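Local atomic coordinates of alcohol dehydrogenase IV (Corynebacterium glutamicum, PDB entry 3IV7), a protein that probably reduces maleylacetate with a nicotinamide cofactor, as a metal-binding member of the iron-containing alcohol dehydrogenase family. Residues V17-G22 with G218-L223; H65-M70 with A77-A82; K208-P213 with L300-P305; A272-E277 with N333-T338. One frame throughout, in Å; residues are numbered along the deposited sequence.

Contact 2 lies in the parallel-sheet half, where residues 65-70, at and after the end of strand 63-65, meet helix 74-86. Contacts 3 and 4 lie among the later helices. Contact 1 sets strand 7-20, outermost on the sheet's other side within this chain, against helix 216-236. It touches contact 3 through the Glu221-Lys208 salt bridge and Arg219 at Pro213; their centres are about 18 Å apart. Together they tie sheet to helices, and strand 7-20 also carries the sheet into the second subunit. Contact 2 falls between the segments of contact 1. Segments of contacts 1 and 3 alternate, as do those of 3 and 4. Contacts 2 and 4 are farthest apart, about 41 Å between centres.

Contact 1. Residues V17-G22 with G218-L223; sequences VMFGYG and GRDEAL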
loop_
_atom_site.group_PDB
_atom_site.type_symbol
_atom_site.label_atom_id
_atom_site.label_comp_id
_atom_site.label_asym_id
_atom_site.label_seq_id
_atom_site.Cartn_x
_atom_site.Cartn_y
_atom_site.Cartn_z
ATOM N N VAL A 17 3.152 -7.256 -8.031
ATOM C CA VAL A 17 2.109 -7.154 -9.015
ATOM C C VAL A 17 2.718 -6.746 -10.310
ATOM O O VAL A 17 3.458 -5.740 -10.377
ATOM C CB VAL A 17 1.093 -6.075 -8.600
ATOM C CG1 VAL A 17 -0.098 -6.039 -9.589
ATOM C CG2 VAL A 17 0.631 -6.333 -7.201
HETATM N N MSE A 18 2.512 -7.553 -11.339
HETATM C CA MSE A 18 3.007 -7.224 -12.671
HETATM C C MSE A 18 1.783 -6.994 -13.549
HETATM O O MSE A 18 0.865 -7.818 -13.568
HETATM C CB MSE A 18 3.851 -8.354 -13.211
HETATM C CG MSE A 18 4.993 -8.753 -12.282
HETATM SE SE MSE A 18 5.776 -10.495 -12.738
HETATM C CE MSE A 18 7.187 -9.904 -13.845
ATOM N N PHE A 19 1.776 -5.887 -14.278
ATOM C CA PHE A 19 0.590 -5.440 -14.949
ATOM C C PHE A 19 0.915 -5.100 -16.374
ATOM O O PHE A 19 1.875 -4.367 -16.644
ATOM C CB PHE A 19 0.039 -4.194 -14.219
ATOM C CG PHE A 19 -1.382 -3.877 -14.532
ATOM C CD1 PHE A 19 -1.735 -3.326 -15.755
ATOM C CD2 PHE A 19 -2.382 -4.150 -13.614
ATOM C CE1 PHE A 19 -3.069 -3.047 -16.052
ATOM C CE2 PHE A 19 -3.714 -3.890 -13.903
ATOM C CZ PHE A 19 -4.062 -3.338 -15.117
ATOM N N GLY A 20 0.112 -5.591 -17.303
ATOM C CA GLY A 20 0.279 -5.192 -18.708
ATOM C C GLY A 20 -0.439 -6.058 -19.735
ATOM O O GLY A 20 -0.209 -7.271 -19.794
ATOM N N TYR A 21 -1.240 -5.407 -20.592
ATOM C CA TYR A 21 -1.981 -6.092 -21.672
ATOM C C TYR A 21 -1.024 -6.877 -22.531
ATOM O O TYR A 21 -0.023 -6.365 -22.967
ATOM C CB TYR A 21 -2.764 -5.075 -22.537
ATOM C CG TYR A 21 -3.518 -5.683 -23.737
ATOM C CD1 TYR A 21 -2.867 -5.966 -24.920
ATOM C CD2 TYR A 21 -4.883 -5.949 -23.668
ATOM C CE1 TYR A 21 -3.558 -6.504 -26.007
ATOM C CE2 TYR A 21 -5.567 -6.477 -24.743
ATOM C CZ TYR A 21 -4.901 -6.761 -25.899
ATOM O OH TYR A 21 -5.587 -7.261 -26.995
ATOM N N GLY A 22 -1.317 -8.155 -22.717
ATOM C CA GLY A 22 -0.534 -8.996 -23.591
ATOM C C GLY A 22 0.784 -9.474 -23.020
ATOM O O GLY A 22 1.472 -10.222 -23.665
ATOM N N GLY A 218 -10.703 0.527 -20.217
ATOM C CA GLY A 218 -11.682 0.104 -19.202
ATOM C C GLY A 218 -11.320 -1.184 -18.515
ATOM O O GLY A 218 -11.445 -1.313 -17.270
ATOM N N ARG A 219 -10.864 -2.157 -19.296
ATOM C CA ARG A 219 -10.455 -3.425 -18.729
ATOM C C ARG A 219 -9.255 -3.288 -17.780
ATOM O O ARG A 219 -9.157 -4.021 -16.766
ATOM C CB ARG A 219 -10.160 -4.421 -19.820
ATOM C CG ARG A 219 -11.410 -4.873 -20.628
ATOM C CD ARG A 219 -12.310 -5.693 -19.822
ATOM N NE ARG A 219 -13.347 -6.326 -20.616
ATOM C CZ ARG A 219 -14.275 -7.145 -20.129
ATOM N NH1 ARG A 219 -14.328 -7.432 -18.810
ATOM N NH2 ARG A 219 -15.190 -7.665 -20.958
ATOM N N ASP A 220 -8.341 -2.394 -18.102
ATOM C CA ASP A 220 -7.175 -2.168 -17.234
ATOM C C ASP A 220 -7.631 -1.498 -15.953
ATOM O O ASP A 220 -7.261 -1.923 -14.870
ATOM C CB ASP A 220 -6.109 -1.298 -17.924
ATOM C CG ASP A 220 -5.269 -2.076 -18.942
ATOM O OD1 ASP A 220 -5.128 -3.305 -18.788
ATOM O OD2 ASP A 220 -4.677 -1.424 -19.822
ATOM N N GLU A 221 -8.498 -0.487 -16.079
ATOM C CA GLU A 221 -9.015 0.217 -14.897
ATOM C C GLU A 221 -9.733 -0.716 -13.943
ATOM O O GLU A 221 -9.532 -0.640 -12.732
ATOM C CB GLU A 221 -9.928 1.383 -15.311
ATOM C CG GLU A 221 -9.149 2.610 -15.658
ATOM C CD GLU A 221 -9.945 3.696 -16.334
ATOM O OE1 GLU A 221 -11.076 3.446 -16.831
ATOM O OE2 GLU A 221 -9.394 4.811 -16.422
ATOM N N ALA A 222 -10.583 -1.585 -14.482
ATOM C CA ALA A 222 -11.328 -2.516 -13.661
ATOM C C ALA A 222 -10.390 -3.466 -12.920
ATOM O O ALA A 222 -10.587 -3.752 -11.740
ATOM C CB ALA A 222 -12.346 -3.330 -14.538
ATOM N N LEU A 223 -9.398 -3.997 -13.637
ATOM C CA LEU A 223 -8.486 -4.966 -13.065
ATOM C C LEU A 223 -7.631 -4.277 -11.978
ATOM O O LEU A 223 -7.433 -4.814 -10.877
ATOM C CB LEU A 223 -7.601 -5.551 -14.190
ATOM C CG LEU A 223 -7.170 -6.993 -14.159
ATOM C CD1 LEU A 223 -8.309 -7.993 -13.791
ATOM C CD2 LEU A 223 -6.563 -7.346 -15.515
HETATM O O HOH W 1 -2.225 -2.629 -20.303
#
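Phe19 reaches from strand 7-20 to helix 216-236 and meets Asp220 and Leu223. Its CG is anti to the backbone N (chi1 -162°), which sends the ring out toward the helix. The ring tip presses on the helix backbone: Phe19 CZ is 3.5 Å from Asp220 O, and Asp220 CA lies at the ring edge, in its plane. Phe19 CE1 sits 3.4 Å from Asp220 OD1. The ring and the carboxylate are turned 65° against each other. The apolar part is looser, with Phe19 CE2 4.2 Å from Leu223 CB.

Within this chain the strand is the outermost of the parallel sheet, in the half that is probably nucleotide-binding, as in this dehydrogenase family. The helix belongs to the helical half, so the contact ties the two together. On the strand's outer edge, Val17 to Gly20 pair antiparallel with a strand of the second subunit, and the sheet runs on across the dimer. There the Phe19 ring meets the ring of Phe8 of the second subunit, their planes about 10° apart.

The polar link runs through a water, and both oxygens of the buried acid have a polar partner. Tyr21 N donates to this water oxygen at 3.0 Å, and the water donates to Asp220 OD2 at 2.8 Å. The other carboxylate oxygen, Asp220 OD1, is hydrogen-bonded to Ser156 OG.

Contact 2. Residues H65-M70 with A77-A82; sequences HDEVVM and AERARA
Glu67 and Arg79 form a two-bonded salt bridge across this contact, and His65 packs on Ala80 beside it. The histidine side is the buried one. The His65 ring comes in obliquely, and its NE2 is 3.8 Å from Ala80 CB. With CG anti to the backbone N, the ring is carried over to the helix. Ala80 also touches Ile107 of helix 98-111, and His65 touches Met41 of the neighbouring strand. This part is held by packing.

The salt bridge lies toward solvent, where Arg79 is exposed and Glu67 partly so. Arg79 grips the carboxylate side-on. Arg79 NE donates to Glu67 OE1 at 2.8 Å, almost straight at 173°, in the guanidinium plane and on the syn lone pair. Arg79 NH2 donates to Glu67 OE2, also at 2.8 Å, but more bent at 150° and somewhat out of both planes. The two flat groups are nearly coplanar, 21° apart, and two bonds together would limit their rotation. The glutamate chain is fully extended, while the arginine chain bends at chi3 to bring its edge round. Glu67 is also the centre of an inverse gamma turn, with a weak bond from Val68 N to Asp66 O.

Strand 63-65, this loop, helix 74-86 and strand 91-96 make a beta-alpha-beta crossover that passes over strand 40-43. Such units build a Rossmann-like parallel sheet, which in this family probably binds the nicotinamide cofactor.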
loop_
_atom_site.group_PDB
_atom_site.type_symbol
_atom_site.label_atom_id
_atom_site.label_comp_id
_atom_site.label_asym_id
_atom_site.label_seq_id
_atom_site.Cartn_x
_atom_site.Cartn_y
_atom_site.Cartn_z
ATOM N N HIS A 65 -3.627 -28.972 -13.896
ATOM C CA HIS A 65 -4.660 -29.476 -13.023
ATOM C C HIS A 65 -5.927 -28.708 -13.273
ATOM O O HIS A 65 -5.952 -27.483 -13.103
ATOM C CB HIS A 65 -4.208 -29.331 -11.564
ATOM C CG HIS A 65 -5.152 -29.928 -10.574
ATOM N ND1 HIS A 65 -5.135 -31.269 -10.242
ATOM C CD2 HIS A 65 -6.137 -29.366 -9.828
ATOM C CE1 HIS A 65 -6.077 -31.507 -9.344
ATOM N NE2 HIS A 65 -6.699 -30.371 -9.076
ATOM N N ASP A 66 -6.989 -29.410 -13.707
ATOM C CA ASP A 66 -8.233 -28.742 -14.033
ATOM C C ASP A 66 -9.423 -28.973 -13.113
ATOM O O ASP A 66 -10.507 -28.400 -13.360
ATOM C CB ASP A 66 -8.619 -28.942 -15.502
ATOM C CG ASP A 66 -8.988 -30.395 -15.848
ATOM O OD1 ASP A 66 -9.126 -31.256 -14.949
ATOM O OD2 ASP A 66 -9.133 -30.660 -17.055
ATOM N N GLU A 67 -9.232 -29.688 -11.998
ATOM C CA GLU A 67 -10.356 -29.896 -11.075
ATOM C C GLU A 67 -10.580 -28.692 -10.181
ATOM O O GLU A 67 -10.147 -28.661 -9.057
ATOM C CB GLU A 67 -10.223 -31.181 -10.237
ATOM C CG GLU A 67 -11.497 -31.420 -9.435
ATOM C CD GLU A 67 -11.468 -32.632 -8.530
ATOM O OE1 GLU A 67 -10.384 -33.141 -8.190
ATOM O OE2 GLU A 67 -12.565 -33.037 -8.102
ATOM N N VAL A 68 -11.285 -27.707 -10.708
ATOM C CA VAL A 68 -11.593 -26.500 -9.998
ATOM C C VAL A 68 -13.076 -26.566 -9.718
ATOM O O VAL A 68 -13.858 -26.795 -10.621
ATOM C CB VAL A 68 -11.250 -25.264 -10.848
ATOM C CG1 VAL A 68 -11.768 -23.962 -10.202
ATOM C CG2 VAL A 68 -9.748 -25.217 -11.113
ATOM N N VAL A 69 -13.453 -26.416 -8.445
ATOM C CA VAL A 69 -14.854 -26.583 -8.019
ATOM C C VAL A 69 -15.216 -25.451 -7.083
ATOM O O VAL A 69 -14.474 -25.136 -6.173
ATOM C CB VAL A 69 -15.050 -27.959 -7.337
ATOM C CG1 VAL A 69 -16.538 -28.196 -6.930
ATOM C CG2 VAL A 69 -14.603 -29.041 -8.256
HETATM N N MSE A 70 -16.324 -24.784 -7.352
HETATM C CA MSE A 70 -16.846 -23.677 -6.528
HETATM C C MSE A 70 -16.891 -24.045 -5.033
HETATM O O MSE A 70 -17.241 -25.217 -4.687
HETATM C CB MSE A 70 -18.286 -23.367 -7.002
HETATM C CG MSE A 70 -18.890 -22.110 -6.421
HETATM SE SE MSE A 70 -20.691 -21.757 -7.117
HETATM C CE MSE A 70 -21.558 -23.462 -6.678
ATOM N N ALA A 77 -9.732 -30.059 -2.539
ATOM C CA ALA A 77 -8.488 -29.497 -2.024
ATOM C C ALA A 77 -7.496 -30.641 -1.719
ATOM O O ALA A 77 -6.319 -30.581 -2.118
ATOM C CB ALA A 77 -8.758 -28.666 -0.778
ATOM N N GLU A 78 -7.987 -31.709 -1.078
ATOM C CA GLU A 78 -7.123 -32.850 -0.703
ATOM C C GLU A 78 -6.496 -33.555 -1.914
ATOM O O GLU A 78 -5.311 -33.894 -1.876
ATOM C CB GLU A 78 -7.863 -33.852 0.201
ATOM C CG GLU A 78 -8.024 -33.354 1.645
ATOM C CD GLU A 78 -6.699 -33.325 2.403
ATOM O OE1 GLU A 78 -6.242 -34.390 2.820
ATOM O OE2 GLU A 78 -6.124 -32.238 2.596
ATOM N N ARG A 79 -7.279 -33.776 -2.977
ATOM C CA ARG A 79 -6.712 -34.314 -4.243
ATOM C C ARG A 79 -5.661 -33.381 -4.833
ATOM O O ARG A 79 -4.600 -33.828 -5.216
ATOM C CB ARG A 79 -7.804 -34.562 -5.282
ATOM C CG ARG A 79 -8.575 -35.869 -5.061
ATOM C CD ARG A 79 -9.544 -36.150 -6.222
ATOM N NE ARG A 79 -10.668 -35.197 -6.279
ATOM C CZ ARG A 79 -11.793 -35.299 -5.560
ATOM N NH1 ARG A 79 -11.941 -36.253 -4.649
ATOM N NH2 ARG A 79 -12.744 -34.407 -5.704
ATOM N N ALA A 80 -5.960 -32.078 -4.895
ATOM C CA ALA A 80 -4.992 -31.095 -5.451
ATOM C C ALA A 80 -3.689 -31.079 -4.649
ATOM O O ALA A 80 -2.602 -31.003 -5.224
ATOM C CB ALA A 80 -5.595 -29.715 -5.506
ATOM N N ARG A 81 -3.792 -31.201 -3.325
ATOM C CA ARG A 81 -2.600 -31.161 -2.470
ATOM C C ARG A 81 -1.743 -32.375 -2.735
ATOM O O ARG A 81 -0.533 -32.275 -2.757
ATOM C CB ARG A 81 -2.980 -31.110 -0.978
ATOM C CG ARG A 81 -3.530 -29.767 -0.525
ATOM C CD ARG A 81 -4.403 -29.896 0.709
ATOM N NE ARG A 81 -4.947 -28.586 1.172
ATOM C CZ ARG A 81 -5.913 -28.454 2.091
ATOM N NH1 ARG A 81 -6.496 -29.521 2.612
ATOM N NH2 ARG A 81 -6.330 -27.249 2.456
ATOM N N ALA A 82 -2.385 -33.524 -2.919
ATOM C CA ALA A 82 -1.677 -34.771 -3.198
ATOM C C ALA A 82 -0.914 -34.699 -4.540
ATOM O O ALA A 82 0.241 -35.113 -4.625
ATOM C CB ALA A 82 -2.658 -35.941 -3.197
#

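Contact 3. Residues K208-P213 with L300-P305; sequences KIVANP and LSVNAP
Val210, near the end of helix 189-211, sets one methyl on Val302, just past the end of helix 291-301. The closest approach is from Val210 CG2, which lies 3.8 Å from Val302 CB. The same methyl is 3.8 Å from Val302 CG1. The two side chains cross at about a right angle. In Val210 the branch CG1 is anti to the backbone N (chi1 171°). This leaves CG2 beside the N, facing Val302, while CG1 passes Ser301 O at a loose 4.1 Å. Val302 is turned differently (chi1 -61°): CG1 lies beside the backbone N and meets Val210, and CG2 sits between N and the carbonyl carbon.

The backbones come close here, with Val210 CA and Val302 CA 6.1 Å apart. A Schellman motif ends helix 291-301: Ala304 N bonds Arg299 O, and Asn303 N bonds Leu300 O weakly, with Asn303 as the C-prime residue at positive phi. This turn redirects the chain toward Ala304 and Pro305, and Val302 is left against the neighbouring helix. Ser301 OG turns back to its own helix and bonds Leu298 O. Val168 of helix 164-181 touches both valines.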
loop_
_atom_site.group_PDB
_atom_site.type_symbol
_atom_site.label_atom_id
_atom_site.label_comp_id
_atom_site.label_asym_id
_atom_site.label_seq_id
_atom_site.Cartn_x
_atom_site.Cartn_y
_atom_site.Cartn_z
ATOM N N LYS A 208 -16.947 1.791 -19.185
ATOM C CA LYS A 208 -16.209 1.725 -20.433
ATOM C C LYS A 208 -16.262 0.281 -21.009
ATOM O O LYS A 208 -16.282 0.097 -22.209
ATOM C CB LYS A 208 -14.770 2.167 -20.223
ATOM C CG LYS A 208 -14.602 3.659 -19.923
ATOM C CD LYS A 208 -13.140 3.992 -19.681
ATOM C CE LYS A 208 -12.971 5.332 -18.953
ATOM N NZ LYS A 208 -11.595 5.565 -18.649
ATOM N N ILE A 209 -16.320 -0.711 -20.121
ATOM C CA ILE A 209 -16.458 -2.123 -20.507
ATOM C C ILE A 209 -17.856 -2.400 -21.083
ATOM O O ILE A 209 -17.997 -3.156 -22.057
ATOM C CB ILE A 209 -16.178 -3.074 -19.306
ATOM C CG1 ILE A 209 -14.689 -3.001 -18.923
ATOM C CG2 ILE A 209 -16.609 -4.547 -19.641
ATOM C CD1 ILE A 209 -14.371 -3.476 -17.583
ATOM N N VAL A 210 -18.879 -1.761 -20.515
ATOM C CA VAL A 210 -20.271 -1.923 -21.028
ATOM C C VAL A 210 -20.403 -1.234 -22.377
ATOM O O VAL A 210 -20.981 -1.775 -23.294
ATOM C CB VAL A 210 -21.312 -1.345 -20.041
ATOM C CG1 VAL A 210 -22.702 -1.325 -20.682
ATOM C CG2 VAL A 210 -21.295 -2.161 -18.698
ATOM N N ALA A 211 -19.808 -0.048 -22.489
ATOM C CA ALA A 211 -19.749 0.674 -23.738
ATOM C C ALA A 211 -18.951 -0.092 -24.839
ATOM O O ALA A 211 -19.282 0.004 -26.036
ATOM C CB ALA A 211 -19.137 2.113 -23.507
ATOM N N ASN A 212 -17.908 -0.797 -24.420
ATOM C CA ASN A 212 -17.050 -1.583 -25.305
ATOM C C ASN A 212 -16.391 -2.698 -24.512
ATOM O O ASN A 212 -15.445 -2.458 -23.719
ATOM C CB ASN A 212 -15.988 -0.709 -25.962
ATOM C CG ASN A 212 -15.060 -1.514 -26.924
ATOM O OD1 ASN A 212 -15.207 -2.716 -27.086
ATOM N ND2 ASN A 212 -14.136 -0.822 -27.561
ATOM N N PRO A 213 -16.911 -3.923 -24.650
ATOM C CA PRO A 213 -16.360 -5.058 -23.842
ATOM C C PRO A 213 -14.853 -5.309 -24.063
ATOM O O PRO A 213 -14.230 -5.975 -23.251
ATOM C CB PRO A 213 -17.181 -6.267 -24.336
ATOM C CG PRO A 213 -18.457 -5.668 -24.836
ATOM C CD PRO A 213 -18.113 -4.319 -25.405
ATOM N N LEU A 300 -26.928 2.231 -12.724
ATOM C CA LEU A 300 -27.755 2.485 -13.895
ATOM C C LEU A 300 -26.905 2.419 -15.178
ATOM O O LEU A 300 -27.292 1.806 -16.147
ATOM C CB LEU A 300 -28.423 3.852 -13.785
ATOM C CG LEU A 300 -29.490 4.117 -14.837
ATOM C CD1 LEU A 300 -30.502 3.004 -14.801
ATOM C CD2 LEU A 300 -30.173 5.475 -14.596
ATOM N N SER A 301 -25.701 2.989 -15.150
ATOM C CA SER A 301 -24.878 3.022 -16.361
ATOM C C SER A 301 -24.348 1.645 -16.779
ATOM O O SER A 301 -23.990 1.455 -17.924
ATOM C CB SER A 301 -23.734 4.024 -16.230
ATOM O OG SER A 301 -22.671 3.481 -15.470
ATOM N N VAL A 302 -24.313 0.679 -15.867
ATOM C CA VAL A 302 -23.802 -0.649 -16.224
ATOM C C VAL A 302 -24.879 -1.732 -16.200
ATOM O O VAL A 302 -24.564 -2.918 -16.242
ATOM C CB VAL A 302 -22.614 -1.060 -15.330
ATOM C CG1 VAL A 302 -21.440 -0.048 -15.503
ATOM C CG2 VAL A 302 -23.052 -1.183 -13.816
ATOM N N ASN A 303 -26.148 -1.318 -16.158
ATOM C CA ASN A 303 -27.258 -2.256 -16.000
ATOM C C ASN A 303 -27.009 -3.310 -14.888
ATOM O O ASN A 303 -27.165 -4.491 -15.118
ATOM C CB ASN A 303 -27.537 -2.973 -17.330
ATOM C CG ASN A 303 -28.856 -3.700 -17.320
ATOM O OD1 ASN A 303 -29.729 -3.398 -16.505
ATOM N ND2 ASN A 303 -29.013 -4.671 -18.213
ATOM N N ALA A 304 -26.694 -2.845 -13.682
ATOM C CA ALA A 304 -26.274 -3.707 -12.579
ATOM C C ALA A 304 -27.336 -4.639 -12.087
ATOM O O ALA A 304 -28.478 -4.358 -12.217
ATOM C CB ALA A 304 -25.762 -2.831 -11.395
ATOM N N PRO A 305 -26.938 -5.751 -11.442
ATOM C CA PRO A 305 -27.946 -6.654 -10.824
ATOM C C PRO A 305 -28.855 -5.897 -9.871
ATOM O O PRO A 305 -28.380 -5.010 -9.167
ATOM C CB PRO A 305 -27.079 -7.669 -10.072
ATOM C CG PRO A 305 -25.809 -7.722 -10.916
ATOM C CD PRO A 305 -25.584 -6.313 -11.381
#

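Contact 4. Residues A272-E277 with N333-T338; sequences AGDAPE and NPRPVT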
loop_
_atom_site.group_PDB
_atom_site.type_symbol
_atom_site.label_atom_id
_atom_site.label_comp_id
_atom_site.label_asym_id
_atom_site.label_seq_id
_atom_site.Cartn_x
_atom_site.Cartn_y
_atom_site.Cartn_z
ATOM N N ALA A 272 -24.513 4.552 5.540
ATOM C CA ALA A 272 -23.946 5.838 5.112
ATOM C C ALA A 272 -24.130 6.940 6.124
ATOM O O ALA A 272 -23.173 7.578 6.516
ATOM C CB ALA A 272 -24.519 6.262 3.776
ATOM N N GLY A 273 -25.371 7.162 6.541
ATOM C CA GLY A 273 -25.702 8.248 7.489
ATOM C C GLY A 273 -24.933 8.190 8.801
ATOM O O GLY A 273 -24.693 9.224 9.438
ATOM N N ASP A 274 -24.566 6.984 9.223
ATOM C CA ASP A 274 -23.816 6.795 10.448
ATOM C C ASP A 274 -22.289 6.760 10.227
ATOM O O ASP A 274 -21.527 6.653 11.192
ATOM C CB ASP A 274 -24.280 5.516 11.161
ATOM C CG ASP A 274 -25.657 5.688 11.862
ATOM O OD1 ASP A 274 -25.819 6.638 12.647
ATOM O OD2 ASP A 274 -26.553 4.845 11.635
ATOM N N ALA A 275 -21.846 6.887 8.971
ATOM C CA ALA A 275 -20.391 6.871 8.655
ATOM C C ALA A 275 -20.043 8.053 7.767
ATOM O O ALA A 275 -19.715 7.873 6.598
ATOM C CB ALA A 275 -20.016 5.574 7.985
ATOM N N PRO A 276 -20.105 9.274 8.324
ATOM C CA PRO A 276 -19.946 10.483 7.510
ATOM C C PRO A 276 -18.588 10.600 6.812
ATOM O O PRO A 276 -18.523 11.001 5.627
ATOM C CB PRO A 276 -20.139 11.616 8.524
ATOM C CG PRO A 276 -19.945 10.979 9.874
ATOM C CD PRO A 276 -20.389 9.595 9.741
ATOM N N GLU A 277 -17.527 10.244 7.509
ATOM C CA GLU A 277 -16.191 10.327 6.916
ATOM C C GLU A 277 -16.071 9.336 5.757
ATOM O O GLU A 277 -15.569 9.683 4.697
ATOM C CB GLU A 277 -15.096 10.084 7.969
ATOM C CG GLU A 277 -15.086 11.147 9.089
ATOM C CD GLU A 277 -13.819 11.129 9.955
ATOM O OE1 GLU A 277 -12.746 10.689 9.475
ATOM O OE2 GLU A 277 -13.891 11.613 11.110
ATOM N N ASN A 333 -19.850 -1.823 13.433
ATOM C CA ASN A 333 -20.614 -1.367 12.261
ATOM C C ASN A 333 -21.238 0.016 12.551
ATOM O O ASN A 333 -21.756 0.237 13.632
ATOM C CB ASN A 333 -21.719 -2.351 11.883
ATOM C CG ASN A 333 -22.428 -1.947 10.623
ATOM O OD1 ASN A 333 -21.849 -1.988 9.545
ATOM N ND2 ASN A 333 -23.672 -1.510 10.752
ATOM N N PRO A 334 -21.184 0.947 11.581
ATOM C CA PRO A 334 -21.678 2.298 11.814
ATOM C C PRO A 334 -23.088 2.402 12.437
ATOM O O PRO A 334 -23.264 3.138 13.399
ATOM C CB PRO A 334 -21.656 2.904 10.427
ATOM C CG PRO A 334 -20.492 2.287 9.782
ATOM C CD PRO A 334 -20.296 0.913 10.414
ATOM N N ARG A 335 -24.073 1.729 11.839
ATOM C CA ARG A 335 -25.467 1.728 12.339
ATOM C C ARG A 335 -25.688 0.431 13.111
ATOM O O ARG A 335 -25.348 -0.631 12.620
ATOM C CB ARG A 335 -26.424 1.788 11.146
ATOM C CG ARG A 335 -27.932 1.971 11.468
ATOM C CD ARG A 335 -28.642 2.254 10.177
ATOM N NE ARG A 335 -30.053 2.522 10.315
ATOM C CZ ARG A 335 -30.857 2.815 9.295
ATOM N NH1 ARG A 335 -30.380 2.842 8.050
ATOM N NH2 ARG A 335 -32.149 3.069 9.509
ATOM N N PRO A 336 -26.239 0.514 14.338
ATOM C CA PRO A 336 -26.426 -0.743 15.088
ATOM C C PRO A 336 -27.396 -1.694 14.367
ATOM O O PRO A 336 -28.466 -1.287 13.958
ATOM C CB PRO A 336 -27.010 -0.278 16.432
ATOM C CG PRO A 336 -27.220 1.243 16.305
ATOM C CD PRO A 336 -27.074 1.601 14.875
ATOM N N VAL A 337 -27.000 -2.945 14.227
ATOM C CA VAL A 337 -27.758 -3.890 13.470
ATOM C C VAL A 337 -28.659 -4.708 14.384
ATOM O O VAL A 337 -28.195 -5.314 15.338
ATOM C CB VAL A 337 -26.846 -4.821 12.711
ATOM C CG1 VAL A 337 -27.671 -5.834 11.890
ATOM C CG2 VAL A 337 -25.909 -4.005 11.795
ATOM N N THR A 338 -29.947 -4.706 14.082
ATOM C CA THR A 338 -30.914 -5.498 14.832
ATOM C C THR A 338 -31.512 -6.578 13.943
ATOM O O THR A 338 -31.283 -6.619 12.721
ATOM C CB THR A 338 -32.044 -4.625 15.380
ATOM O OG1 THR A 338 -32.752 -4.026 14.297
ATOM C CG2 THR A 338 -31.485 -3.537 16.276
#
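Asp274 and Pro334 face each other where two loops run close, their CA atoms 5.2 Å apart. The first loop is turned tightly by a bond from Ala275 N to Ala272 O, and Ala275 then takes the N-cap position of helix 276-286.

Two patches of side chain do the touching. In the apolar one, Ala275 CB lies 3.8 Å from Pro334 CG, so the alanine methyl packs on the proline ring. Asp274 CB lies 3.4 Å from Pro334 O and also meets Pro334 CB.

The second patch is Asp274 against Arg335. Asp274 CG is anti to the carbonyl carbon (chi1 -75°), and this places the carboxylate over the arginine stem. Asp274 OD2 is 3.1 Å from Arg335 CB and 3.2 Å from Arg335 CG, a tight fit along the aliphatic part. The charged ends do not pair. Asp274 OD2 is 4.4 Å from Arg335 NE and well out of the guanidinium plane; no N-H points at it, and any attraction is probably one of charge alone. The extended arginine carries its NH1 on to Leu358 O and Phe270 O. Its backbone is braced from Asn333: Asn333 ND2 donates to Arg335 O at 2.7 Å, in the carbonyl plane and on a lone pair, somewhat bent at 142°.

Trp183 packs against Ala275, Asn333 and Pro334. Phe270 of helix 256-271 touches Asn333 and Val337, and Asn271 of the same helix touches Pro334. The contact joins the link between helices 256-271 and 276-286 to the loop that leads from helix 318-326 into helix 339-351.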